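Local coordinates for protein folylpolyglutamate synthase/dihydrofolate synthase (Thermotoga maritima, PDB 1O5Z) that probably catalyses ATP-dependent addition of L-glutamate to dihydropteroate and to tetrahydrofolyl-polyglutamates, as a magnesium-dependent ligase of folate biosynthesis, at residues E36-L41 / T165-P170; T415-T418 / L423-Y426. One frame throughout, in Å; residues are numbered along the deposited sequence.

Interaction 1. Residues E36-L41 / T165-P170; sequences ERISML and TNVVFP
Ser-39 and Val-167 mark the closest approach of the two backbones, their CA atoms 6.8 Å apart, where one side of helix 36-44 meets the irregular chain of 165-170. A single methyl of the loop, CG1 of Val-167, does the touching. It meets CG2 of Ile-38 at 3.6 Å, and the two branched side chains cross obliquely. CG1 of Ile-38 is a second, looser neighbour of the same methyl, at 4.1 Å. With chi1 of Val-167 at -63°, CG1 stands anti to the carbonyl carbon and reaches out to the helix. Beta-branched residues suit both places, each offering a methyl close to its backbone. The contact is small, burying 107 Å² in total.

Residues 165-170 belong to the Mur ligase middle domain, of the P-loop NTPase clan, in the connection between strands 151-155 and 173-175, which lie in the same sheet with strand 53-58 between them. Helix 132-146 helps to enclose the loop, Phe-141 touching both Val-167 and Val-168.

Ser-39 brings a polar atom to the border of the contact, its OG 3.9 Å from Val-167 CG1. This approach is van der Waals, since a methyl offers no hydrogen-bonding partner; OG is instead hydrogen-bonded to Leu-35 O, one helical turn back, and its chi1 of -60° places it beside its own backbone N, a position from which it reaches that carbonyl. A serine can thus border an apolar methyl with its hydroxyl satisfied. In the loop, a weak bond of 3.5 Å from Val-168 N to Thr-165 O closes a tight turn, with Val-167 projecting from it toward the helix.

Interaction 2. Residues T415-T418 / L423-Y426; sequences TVVT and LVGY
The carbonyl groups of Val-417 and Thr-418 are the flat groups of this contact, and each receives a methyl on one face. CG2 of Val-424 lies 3.3 Å from Val-417 O, well off the peptide plane, while CD2 of Leu-423 approaches Thr-418 O at the same distance of 3.3 Å, also from outside the plane. At the edge of the strand, the Val-417 backbone is hydrogen-bonded with Ile-319.

Beside these carbonyl contacts, CG1 of Val-417 packs against CD2 of Leu-423 at 4.0 Å, the two side chains crossing at about a right angle. The first torsion of Leu-423 (176°) sets CG anti to its backbone N, extending the branched end to the strand. The side chains that meet here are all apolar, valines and a longer leucine, as suits a buried position; the polar atoms they cover are backbone oxygens of the strand. Thr-418 turns its side chain away, its OG1 hydrogen-bonded to Asp-321 O.

Strand and helix form the last beta-alpha unit of the Mur ligase C-terminal domain. Strand 414-418 lies between strands 316-320 and 345-349, while helix 421-433 rests on it beside helix 404-409, with Leu-320 touching Val-424 and Pro-404 touching Leu-423.

Overall arrangement
From the N terminus, interaction 1 comes first: residues 36-41 are met by 165-170 after 123 intervening residues, so the contact closes a long excursion through much of the mixed eight-stranded sheet and its helices. Interaction 2 follows in series and spans four residues, two of them already in helix 421-433. The two neither nest nor cross. Interactions 1 and 2 lie on opposite sides of the chain's centre, their nearest atoms about 22 Å apart. Interaction 1 joins helix 36-44 to the connection between two strands of the eight-stranded sheet; interaction 2 joins strand 414-418 to helix 421-433 in the glutamate ligase domain, and that helix touches the middle domain, Gly-425 O being hydrogen-bonded with Ser-90 OG.

Interaction 1. Residues E36-L41 / T165-P170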
loop_
_atom_site.group_PDB
_atom_site.type_symbol
_atom_site.label_atom_id
_atom_site.label_comp_id
_atom_site.label_asym_id
_atom_site.label_seq_id
_atom_site.Cartn_x
_atom_site.Cartn_y
_atom_site.Cartn_z
ATOM N N GLU A 36 -23.170 4.058 5.579
ATOM C CA GLU A 36 -24.537 3.704 5.246
ATOM C C GLU A 36 -24.636 3.013 3.916
ATOM O O GLU A 36 -25.264 1.959 3.829
ATOM C CB GLU A 36 -25.447 4.927 5.250
ATOM C CG GLU A 36 -25.736 5.464 6.632
ATOM C CD GLU A 36 -24.581 6.287 7.164
ATOM O OE1 GLU A 36 -24.077 7.132 6.399
ATOM O OE2 GLU A 36 -24.198 6.078 8.331
ATOM N N ARG A 37 -24.010 3.565 2.886
ATOM C CA ARG A 37 -24.043 2.896 1.569
ATOM C C ARG A 37 -23.325 1.544 1.531
ATOM O O ARG A 37 -23.793 0.622 0.886
ATOM C CB ARG A 37 -23.496 3.799 0.480
ATOM C CG ARG A 37 -24.262 5.087 0.264
ATOM C CD ARG A 37 -23.617 5.943 -0.837
ATOM N NE ARG A 37 -22.243 6.228 -0.446
ATOM C CZ ARG A 37 -21.838 7.258 0.316
ATOM N NH1 ARG A 37 -20.557 7.349 0.656
ATOM N NH2 ARG A 37 -22.654 8.233 0.685
ATOM N N ILE A 38 -22.193 1.417 2.219
ATOM C CA ILE A 38 -21.417 0.173 2.196
ATOM C C ILE A 38 -22.151 -0.900 3.019
ATOM O O ILE A 38 -22.179 -2.062 2.656
ATOM C CB ILE A 38 -19.938 0.387 2.713
ATOM C CG1 ILE A 38 -19.125 -0.929 2.637
ATOM C CG2 ILE A 38 -19.920 0.915 4.162
ATOM C CD1 ILE A 38 -18.961 -1.510 1.246
ATOM N N SER A 39 -22.722 -0.503 4.142
ATOM C CA SER A 39 -23.512 -1.418 4.949
ATOM C C SER A 39 -24.731 -1.978 4.174
ATOM O O SER A 39 -25.010 -3.175 4.224
ATOM C CB SER A 39 -23.963 -0.735 6.223
ATOM O OG SER A 39 -22.849 -0.311 6.966
ATOM N N MET A 40 -25.420 -1.119 3.436
ATOM C CA MET A 40 -26.533 -1.549 2.609
ATOM C C MET A 40 -26.103 -2.433 1.427
ATOM O O MET A 40 -26.721 -3.427 1.131
ATOM C CB MET A 40 -27.262 -0.299 2.102
ATOM C CG MET A 40 -28.536 -0.537 1.340
ATOM S SD MET A 40 -29.312 0.998 0.745
ATOM C CE MET A 40 -29.090 2.026 2.218
ATOM N N LEU A 41 -25.059 -2.068 0.716
ATOM C CA LEU A 41 -24.547 -2.936 -0.349
ATOM C C LEU A 41 -24.229 -4.334 0.173
ATOM O O LEU A 41 -24.743 -5.323 -0.337
ATOM C CB LEU A 41 -23.296 -2.326 -0.984
ATOM C CG LEU A 41 -22.533 -3.056 -2.085
ATOM C CD1 LEU A 41 -23.479 -3.499 -3.186
ATOM C CD2 LEU A 41 -21.432 -2.176 -2.645
ATOM N N THR A 165 -14.023 -0.278 4.576
ATOM C CA THR A 165 -13.570 -1.475 5.264
ATOM C C THR A 165 -14.013 -1.568 6.715
ATOM O O THR A 165 -13.866 -2.627 7.346
ATOM C CB THR A 165 -11.990 -1.574 5.278
ATOM O OG1 THR A 165 -11.435 -0.423 5.913
ATOM C CG2 THR A 165 -11.367 -1.588 3.873
ATOM N N ASN A 166 -14.466 -0.459 7.287
ATOM C CA ASN A 166 -14.726 -0.383 8.737
ATOM C C ASN A 166 -16.063 -1.002 9.186
ATOM O O ASN A 166 -16.530 -0.779 10.305
ATOM C CB ASN A 166 -14.656 1.078 9.194
ATOM C CG ASN A 166 -14.468 1.192 10.661
ATOM O OD1 ASN A 166 -13.736 0.375 11.265
ATOM N ND2 ASN A 166 -15.151 2.166 11.278
ATOM N N VAL A 167 -16.675 -1.769 8.294
ATOM C CA VAL A 167 -17.844 -2.556 8.594
ATOM C C VAL A 167 -17.485 -3.840 9.334
ATOM O O VAL A 167 -18.366 -4.573 9.771
ATOM C CB VAL A 167 -18.632 -2.845 7.312
ATOM C CG1 VAL A 167 -19.136 -1.535 6.726
ATOM C CG2 VAL A 167 -17.819 -3.583 6.285
ATOM N N VAL A 168 -16.183 -4.133 9.442
ATOM C CA VAL A 168 -15.738 -5.391 10.034
ATOM C C VAL A 168 -15.684 -5.288 11.545
ATOM O O VAL A 168 -15.655 -4.191 12.097
ATOM C CB VAL A 168 -14.323 -5.834 9.536
ATOM C CG1 VAL A 168 -14.300 -5.960 8.041
ATOM C CG2 VAL A 168 -13.202 -4.895 10.013
ATOM N N PHE A 169 -15.694 -6.461 12.185
ATOM C CA PHE A 169 -15.277 -6.643 13.579
ATOM C C PHE A 169 -14.073 -7.620 13.615
ATOM O O PHE A 169 -14.235 -8.832 13.518
ATOM C CB PHE A 169 -16.432 -7.183 14.378
ATOM C CG PHE A 169 -16.543 -6.575 15.691
ATOM C CD1 PHE A 169 -17.310 -5.417 15.858
ATOM C CD2 PHE A 169 -15.863 -7.141 16.789
ATOM C CE1 PHE A 169 -17.416 -4.813 17.100
ATOM C CE2 PHE A 169 -15.963 -6.567 18.078
ATOM C CZ PHE A 169 -16.746 -5.401 18.248
ATOM N N PRO A 170 -12.866 -7.073 13.663
ATOM C CA PRO A 170 -11.676 -7.863 13.445
ATOM C C PRO A 170 -11.148 -8.552 14.694
ATOM O O PRO A 170 -11.617 -8.307 15.799
ATOM C CB PRO A 170 -10.669 -6.814 12.958
ATOM C CG PRO A 170 -11.049 -5.578 13.637
ATOM C CD PRO A 170 -12.538 -5.645 13.875
#

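Interaction 2. Residues T415-T418 / L423-Y426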
loop_
_atom_site.group_PDB
_atom_site.type_symbol
_atom_site.label_atom_id
_atom_site.label_comp_id
_atom_site.label_asym_id
_atom_site.label_seq_id
_atom_site.Cartn_x
_atom_site.Cartn_y
_atom_site.Cartn_z
ATOM N N THR A 415 19.480 2.767 -11.189
ATOM C CA THR A 415 18.576 3.801 -11.695
ATOM C C THR A 415 17.394 3.956 -10.774
ATOM O O THR A 415 16.713 2.976 -10.481
ATOM C CB THR A 415 18.086 3.431 -13.076
ATOM O OG1 THR A 415 19.184 3.441 -13.980
ATOM C CG2 THR A 415 17.149 4.496 -13.640
ATOM N N VAL A 416 17.154 5.191 -10.335
ATOM C CA VAL A 416 16.031 5.565 -9.511
ATOM C C VAL A 416 14.932 6.063 -10.449
ATOM O O VAL A 416 15.118 7.020 -11.167
ATOM C CB VAL A 416 16.396 6.685 -8.514
ATOM C CG1 VAL A 416 15.143 7.158 -7.769
ATOM C CG2 VAL A 416 17.486 6.235 -7.539
ATOM N N VAL A 417 13.785 5.381 -10.433
ATOM C CA VAL A 417 12.623 5.767 -11.198
ATOM C C VAL A 417 11.581 6.332 -10.215
ATOM O O VAL A 417 11.046 5.631 -9.369
ATOM C CB VAL A 417 12.058 4.548 -11.985
ATOM C CG1 VAL A 417 10.841 4.952 -12.798
ATOM C CG2 VAL A 417 13.116 3.966 -12.900
ATOM N N THR A 418 11.270 7.607 -10.355
ATOM C CA THR A 418 10.439 8.268 -9.392
ATOM C C THR A 418 9.741 9.512 -9.966
ATOM O O THR A 418 9.934 9.874 -11.099
ATOM C CB THR A 418 11.352 8.601 -8.145
ATOM O OG1 THR A 418 10.541 9.044 -7.074
ATOM C CG2 THR A 418 12.310 9.762 -8.364
ATOM N N LEU A 423 4.035 6.659 -13.345
ATOM C CA LEU A 423 5.336 6.337 -13.910
ATOM C C LEU A 423 5.917 5.051 -13.298
ATOM O O LEU A 423 6.329 4.121 -14.010
ATOM C CB LEU A 423 6.313 7.485 -13.694
ATOM C CG LEU A 423 7.734 7.179 -14.166
ATOM C CD1 LEU A 423 7.755 7.026 -15.718
ATOM C CD2 LEU A 423 8.670 8.226 -13.701
ATOM N N VAL A 424 5.982 4.989 -11.980
ATOM C CA VAL A 424 6.554 3.804 -11.362
ATOM C C VAL A 424 5.770 2.505 -11.685
ATOM O O VAL A 424 6.358 1.485 -11.972
ATOM C CB VAL A 424 6.726 4.004 -9.878
ATOM C CG1 VAL A 424 7.184 2.726 -9.238
ATOM C CG2 VAL A 424 7.762 5.131 -9.633
ATOM N N GLY A 425 4.455 2.537 -11.649
ATOM C CA GLY A 425 3.691 1.350 -11.893
ATOM C C GLY A 425 3.863 0.896 -13.311
ATOM O O GLY A 425 3.870 -0.295 -13.578
ATOM N N TYR A 426 4.000 1.842 -14.227
ATOM C CA TYR A 426 4.165 1.549 -15.641
ATOM C C TYR A 426 5.484 0.891 -15.957
ATOM O O TYR A 426 5.558 -0.108 -16.640
ATOM C CB TYR A 426 4.067 2.863 -16.386
ATOM C CG TYR A 426 4.135 2.791 -17.905
ATOM C CD1 TYR A 426 3.009 2.498 -18.685
ATOM C CD2 TYR A 426 5.330 3.075 -18.560
ATOM C CE1 TYR A 426 3.110 2.487 -20.046
ATOM C CE2 TYR A 426 5.427 3.038 -19.900
ATOM C CZ TYR A 426 4.331 2.756 -20.640
ATOM O OH TYR A 426 4.518 2.770 -21.991
#